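Local coordinates for protein GCN5-related N-acetyltransferase (Kribbella flavida, PDB 4MY0) that binds acetyl-coenzyme A and probably transfers its acetyl group to an amine, possibly an aminoglycoside, as a GCN5-related N-acetyltransferase, at residues Trp320-Ala325 with Arg375-Ala380; Leu285-Ala290 with Gly329-Ser334. All blocks are in the same frame, centred on the assembly; numbering follows the deposited sequence.

Interaction 1: Trp320-Ala325 with Arg375-Ala380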
loop_
_atom_site.group_PDB
_atom_site.type_symbol
_atom_site.label_atom_id
_atom_site.label_comp_id
_atom_site.label_asym_id
_atom_site.label_seq_id
_atom_site.Cartn_x
_atom_site.Cartn_y
_atom_site.Cartn_z
ATOM N N TRP C 320 -14.614 23.516 -48.279
ATOM C CA TRP C 320 -13.575 24.513 -48.181
ATOM C C TRP C 320 -12.322 24.041 -48.905
ATOM O O TRP C 320 -12.089 22.841 -49.049
ATOM C CB TRP C 320 -13.244 24.741 -46.707
ATOM C CG TRP C 320 -14.385 25.275 -45.900
ATOM C CD1 TRP C 320 -15.315 24.548 -45.208
ATOM C CD2 TRP C 320 -14.705 26.652 -45.676
ATOM N NE1 TRP C 320 -16.197 25.392 -44.580
ATOM C CE2 TRP C 320 -15.844 26.691 -44.851
ATOM C CE3 TRP C 320 -14.141 27.861 -46.101
ATOM C CZ2 TRP C 320 -16.430 27.895 -44.438
ATOM C CZ3 TRP C 320 -14.728 29.057 -45.697
ATOM C CH2 TRP C 320 -15.858 29.066 -44.875
ATOM N N HIS C 321 -11.526 24.990 -49.373
ATOM C CA HIS C 321 -10.217 24.683 -49.922
ATOM C C HIS C 321 -9.135 25.154 -48.949
ATOM O O HIS C 321 -9.139 26.307 -48.498
ATOM C CB HIS C 321 -10.025 25.347 -51.283
ATOM C CG HIS C 321 -8.659 25.137 -51.852
ATOM N ND1 HIS C 321 -8.249 23.928 -52.373
ATOM C CD2 HIS C 321 -7.595 25.968 -51.945
ATOM C CE1 HIS C 321 -6.995 24.025 -52.775
ATOM N NE2 HIS C 321 -6.575 25.254 -52.527
ATOM N N LEU C 322 -8.230 24.249 -48.594
ATOM C CA LEU C 322 -7.109 24.595 -47.727
ATOM C C LEU C 322 -5.842 24.822 -48.557
ATOM O O LEU C 322 -5.407 23.941 -49.308
ATOM C CB LEU C 322 -6.880 23.506 -46.678
ATOM C CG LEU C 322 -5.674 23.693 -45.748
ATOM C CD1 LEU C 322 -5.902 24.835 -44.764
ATOM C CD2 LEU C 322 -5.367 22.399 -45.011
ATOM N N SER C 323 -5.262 26.012 -48.423
ATOM C CA SER C 323 -4.022 26.360 -49.112
ATOM C C SER C 323 -2.939 26.563 -48.059
ATOM O O SER C 323 -3.090 27.401 -47.159
ATOM C CB SER C 323 -4.209 27.647 -49.921
ATOM O OG SER C 323 -3.104 27.891 -50.775
ATOM N N VAL C 324 -1.868 25.775 -48.147
ATOM C CA VAL C 324 -0.750 25.904 -47.217
ATOM C C VAL C 324 0.550 26.081 -47.976
ATOM O O VAL C 324 0.880 25.272 -48.842
ATOM C CB VAL C 324 -0.603 24.683 -46.321
ATOM C CG1 VAL C 324 0.639 24.833 -45.455
ATOM C CG2 VAL C 324 -1.850 24.501 -45.446
ATOM N N ALA C 325 1.284 27.144 -47.657
ATOM C CA ALA C 325 2.589 27.398 -48.273
ATOM C C ALA C 325 3.389 28.353 -47.402
ATOM O O ALA C 325 2.827 29.308 -46.850
ATOM C CB ALA C 325 2.424 27.975 -49.666
ATOM N N ARG C 375 -1.751 12.451 -47.314
ATOM C CA ARG C 375 -0.329 12.744 -47.179
ATOM C C ARG C 375 -0.055 14.245 -47.090
ATOM O O ARG C 375 0.747 14.681 -46.263
ATOM C CB ARG C 375 0.463 12.110 -48.325
ATOM C CG ARG C 375 0.712 10.625 -48.134
ATOM C CD ARG C 375 1.672 10.070 -49.175
ATOM N NE ARG C 375 1.032 9.906 -50.475
ATOM C CZ ARG C 375 0.330 8.835 -50.830
ATOM N NH1 ARG C 375 -0.218 8.767 -52.037
ATOM N NH2 ARG C 375 0.173 7.829 -49.978
ATOM N N LEU C 376 -0.719 15.027 -47.938
ATOM C CA LEU C 376 -0.604 16.487 -47.885
ATOM C C LEU C 376 -1.046 17.039 -46.521
ATOM O O LEU C 376 -0.308 17.779 -45.863
ATOM C CB LEU C 376 -1.419 17.145 -49.009
ATOM C CG LEU C 376 -0.841 17.277 -50.426
ATOM C CD1 LEU C 376 0.605 16.788 -50.530
ATOM C CD2 LEU C 376 -1.726 16.572 -51.440
ATOM N N LEU C 377 -2.248 16.671 -46.095
ATOM C CA LEU C 377 -2.755 17.113 -44.802
ATOM C C LEU C 377 -1.853 16.692 -43.644
ATOM O O LEU C 377 -1.633 17.464 -42.705
ATOM C CB LEU C 377 -4.167 16.581 -44.578
ATOM C CG LEU C 377 -5.242 17.200 -45.462
ATOM C CD1 LEU C 377 -6.548 16.435 -45.308
ATOM C CD2 LEU C 377 -5.427 18.656 -45.097
ATOM N N ASP C 378 -1.339 15.466 -43.704
ATOM C CA ASP C 378 -0.494 14.950 -42.628
ATOM C C ASP C 378 0.737 15.838 -42.397
ATOM O O ASP C 378 1.015 16.248 -41.266
ATOM C CB ASP C 378 -0.083 13.495 -42.905
ATOM C CG ASP C 378 -0.997 12.470 -42.212
ATOM O OD1 ASP C 378 -2.007 12.863 -41.585
ATOM O OD2 ASP C 378 -0.706 11.258 -42.301
ATOM N N THR C 379 1.460 16.159 -43.467
ATOM C CA THR C 379 2.662 16.992 -43.331
ATOM C C THR C 379 2.363 18.467 -43.011
ATOM O O THR C 379 3.059 19.081 -42.203
ATOM C CB THR C 379 3.585 16.876 -44.562
ATOM O OG1 THR C 379 2.851 17.201 -45.748
ATOM C CG2 THR C 379 4.115 15.459 -44.676
ATOM N N ALA C 380 1.331 19.020 -43.642
ATOM C CA ALA C 380 0.859 20.373 -43.336
ATOM C C ALA C 380 0.645 20.594 -41.834
ATOM O O ALA C 380 1.189 21.532 -41.245
ATOM C CB ALA C 380 -0.437 20.655 -44.088
#

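Interaction 2: Leu285-Ala290 with Gly329-Ser334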
loop_
_atom_site.group_PDB
_atom_site.type_symbol
_atom_site.label_atom_id
_atom_site.label_comp_id
_atom_site.label_asym_id
_atom_site.label_seq_id
_atom_site.Cartn_x
_atom_site.Cartn_y
_atom_site.Cartn_z
ATOM N N LEU C 285 -14.098 26.649 -33.497
ATOM C CA LEU C 285 -15.335 27.436 -33.524
ATOM C C LEU C 285 -15.476 28.279 -34.796
ATOM O O LEU C 285 -16.595 28.581 -35.229
ATOM C CB LEU C 285 -15.406 28.367 -32.314
ATOM C CG LEU C 285 -15.177 27.750 -30.941
ATOM C CD1 LEU C 285 -15.283 28.821 -29.872
ATOM C CD2 LEU C 285 -16.185 26.646 -30.709
ATOM N N ASP C 286 -14.340 28.693 -35.360
ATOM C CA ASP C 286 -14.317 29.486 -36.595
ATOM C C ASP C 286 -13.117 28.983 -37.406
ATOM O O ASP C 286 -12.016 29.525 -37.297
ATOM C CB ASP C 286 -14.182 30.986 -36.257
ATOM C CG ASP C 286 -14.042 31.887 -37.501
ATOM O OD1 ASP C 286 -14.136 33.124 -37.332
ATOM O OD2 ASP C 286 -13.832 31.388 -38.636
ATOM N N ALA C 287 -13.334 27.953 -38.219
ATOM C CA ALA C 287 -12.228 27.264 -38.884
ATOM C C ALA C 287 -11.347 28.135 -39.793
ATOM O O ALA C 287 -10.122 28.000 -39.747
ATOM C CB ALA C 287 -12.720 26.004 -39.625
ATOM N N PRO C 288 -11.950 29.019 -40.624
ATOM C CA PRO C 288 -11.054 29.862 -41.428
ATOM C C PRO C 288 -10.120 30.690 -40.560
ATOM O O PRO C 288 -8.941 30.829 -40.899
ATOM C CB PRO C 288 -12.019 30.781 -42.198
ATOM C CG PRO C 288 -13.263 29.961 -42.342
ATOM C CD PRO C 288 -13.359 29.160 -41.047
ATOM N N ALA C 289 -10.630 31.219 -39.450
ATOM C CA ALA C 289 -9.816 32.087 -38.598
ATOM C C ALA C 289 -8.805 31.268 -37.809
ATOM O O ALA C 289 -7.695 31.723 -37.559
ATOM C CB ALA C 289 -10.694 32.918 -37.657
ATOM N N ALA C 290 -9.193 30.062 -37.404
ATOM C CA ALA C 290 -8.261 29.148 -36.736
ATOM C C ALA C 290 -7.100 28.765 -37.672
ATOM O O ALA C 290 -5.935 28.668 -37.251
ATOM C CB ALA C 290 -9.004 27.884 -36.264
ATOM N N GLY C 329 -1.334 29.337 -43.643
ATOM C CA GLY C 329 -2.467 28.635 -44.224
ATOM C C GLY C 329 -3.691 29.512 -44.437
ATOM O O GLY C 329 -3.907 30.484 -43.710
ATOM N N GLU C 330 -4.496 29.165 -45.437
ATOM C CA GLU C 330 -5.767 29.841 -45.665
ATOM C C GLU C 330 -6.865 28.850 -46.040
ATOM O O GLU C 330 -6.638 27.921 -46.817
ATOM C CB GLU C 330 -5.639 30.881 -46.781
ATOM C CG GLU C 330 -6.763 31.907 -46.768
ATOM C CD GLU C 330 -6.685 32.895 -47.926
ATOM O OE1 GLU C 330 -7.443 33.892 -47.903
ATOM O OE2 GLU C 330 -5.878 32.674 -48.858
ATOM N N LEU C 331 -8.062 29.071 -45.505
ATOM C CA LEU C 331 -9.218 28.232 -45.808
ATOM C C LEU C 331 -10.293 29.064 -46.512
ATOM O O LEU C 331 -10.808 30.019 -45.936
ATOM C CB LEU C 331 -9.782 27.659 -44.512
ATOM C CG LEU C 331 -10.656 26.416 -44.590
ATOM C CD1 LEU C 331 -9.808 25.221 -45.011
ATOM C CD2 LEU C 331 -11.332 26.167 -43.245
ATOM N N THR C 332 -10.625 28.706 -47.754
ATOM C CA THR C 332 -11.603 29.460 -48.543
ATOM C C THR C 332 -12.700 28.539 -49.092
ATOM O O THR C 332 -12.462 27.346 -49.286
ATOM C CB THR C 332 -10.931 30.182 -49.734
ATOM O OG1 THR C 332 -10.192 29.232 -50.509
ATOM C CG2 THR C 332 -9.990 31.284 -49.248
ATOM N N PRO C 333 -13.900 29.093 -49.362
ATOM C CA PRO C 333 -15.000 28.287 -49.909
ATOM C C PRO C 333 -14.656 27.645 -51.247
ATOM O O PRO C 333 -13.969 28.272 -52.058
ATOM C CB PRO C 333 -16.110 29.322 -50.121
ATOM C CG PRO C 333 -15.825 30.387 -49.111
ATOM C CD PRO C 333 -14.325 30.480 -49.092
ATOM N N SER C 334 -15.139 26.425 -51.478
ATOM C CA SER C 334 -14.899 25.723 -52.746
ATOM C C SER C 334 -16.216 25.388 -53.444
ATOM O O SER C 334 -17.170 24.975 -52.788
ATOM C CB SER C 334 -14.110 24.429 -52.505
ATOM O OG SER C 334 -13.921 23.700 -53.714
HETATM O O HOH W 1 -8.233 30.974 -43.473
#

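Interaction 1: Trp320-Ala325 with Arg375-Ala380
L322 and L377 meet methyl to methyl, and V324 touches A380 two residues further along the strand. These two apolar pairs make up the whole contact between 320-325 and 375-380. CD2 of L322 lies 3.7 Å from CD2 of L377, and the two leucine side chains cross at a slant. On the strand side, CG of L322 is anti to its backbone N (chi1 176°), which sends the side chain out from the strand to the helix. L377 starts less directly, since its CB does not point at the strand. Its CG is anti to the carbonyl carbon (chi1 -70°), and chi2 sets CD1 anti to CA and turns the other branch, CD2, to the strand. The second pair is looser: CG2 of V324 stands 4.3 Å from CB of A380. All four residues are buried.

The contact lays the last turns of helix 371-380 against one face of the five-stranded mixed sheet of the sterol carrier protein-like domain. L322 and V324, two apart on strand 318-325, point to that face. L377 also packs on L306 of the neighbouring strand, and L322 on F381.

The polar groups find their partners elsewhere than across the contact. Within the helix, OG1 of T379 donates to O of L376 at 3.2 Å, tilted 33° from the carbonyl plane. The same oxygen accepts from N of A380, at 3.0 Å. H321 bonds through NE2 to E303 and through ND1 to D305, and OG of S323 bonds to E303. Charge appears at D378, whose OD2 forms a salt bridge with R183 of the second subunit.

Interaction 2: Leu285-Ala290 with Gly329-Ser334
L331 sets its side chain against the first turn of helix 287-293, where A287 and P288 receive it. CG of L331 is anti to the backbone N (chi1 -159°), and chi2 of 68° turns the CD2 branch to the helix. CD2 lies 3.9 Å from CB of A287 and 4.2 Å from CD of P288. It is also 3.9 Å from the backbone N of P288, so this one methyl sits over the junction of the two residues. CB of L331 comes to 4.0 Å from CA of P288, which brings the strand close at its nearest point. P288 adds its ring from the side: its CB approaches O of L331. The ring also packs on W320, as does L331.

Beside the apolar patch, one water bridges the two backbones. It donates to O of P288 at 2.7 Å and accepts from N of L331 at 2.8 Å. D286 stands at the N-cap of the helix. With CG anti to its backbone N (chi1 176°), its OD2 accepts a weak bond of 3.3 Å from N of A289. O of D286 takes N of A290 in the first backbone bond of the turn.

The contact joins the start of helix 287-293 to strand 328-333, an outermost strand of the sheet within this chain. A289, whose CB points away from the strand, and A290 pack on P117. Between the two segments the direct contacts are van der Waals, and the water supplies the polar link. The backbone N of L331 and the carbonyl of P288 are therefore each satisfied without meeting directly.

Overall arrangement
From the N terminus, the chain first reaches 285-290, which follows strand 274-284 and opens helix 287-293. It then runs through strand 302-309 to 320-325 and turns into 329-334, where interaction 2 closes its loop. Interaction 1 closes later, when helix 371-380 comes back to 320-325. The two loops cross, because 320-325 lies between the segments of interaction 2, and 329-334 between those of interaction 1. Strands 318-325 and 328-333 are antiparallel neighbours, so backbone pairing joins the contacts directly, as between S323 and E330. Together they tie an early and a late helix of the sterol carrier protein-like domain to its five-stranded sheet.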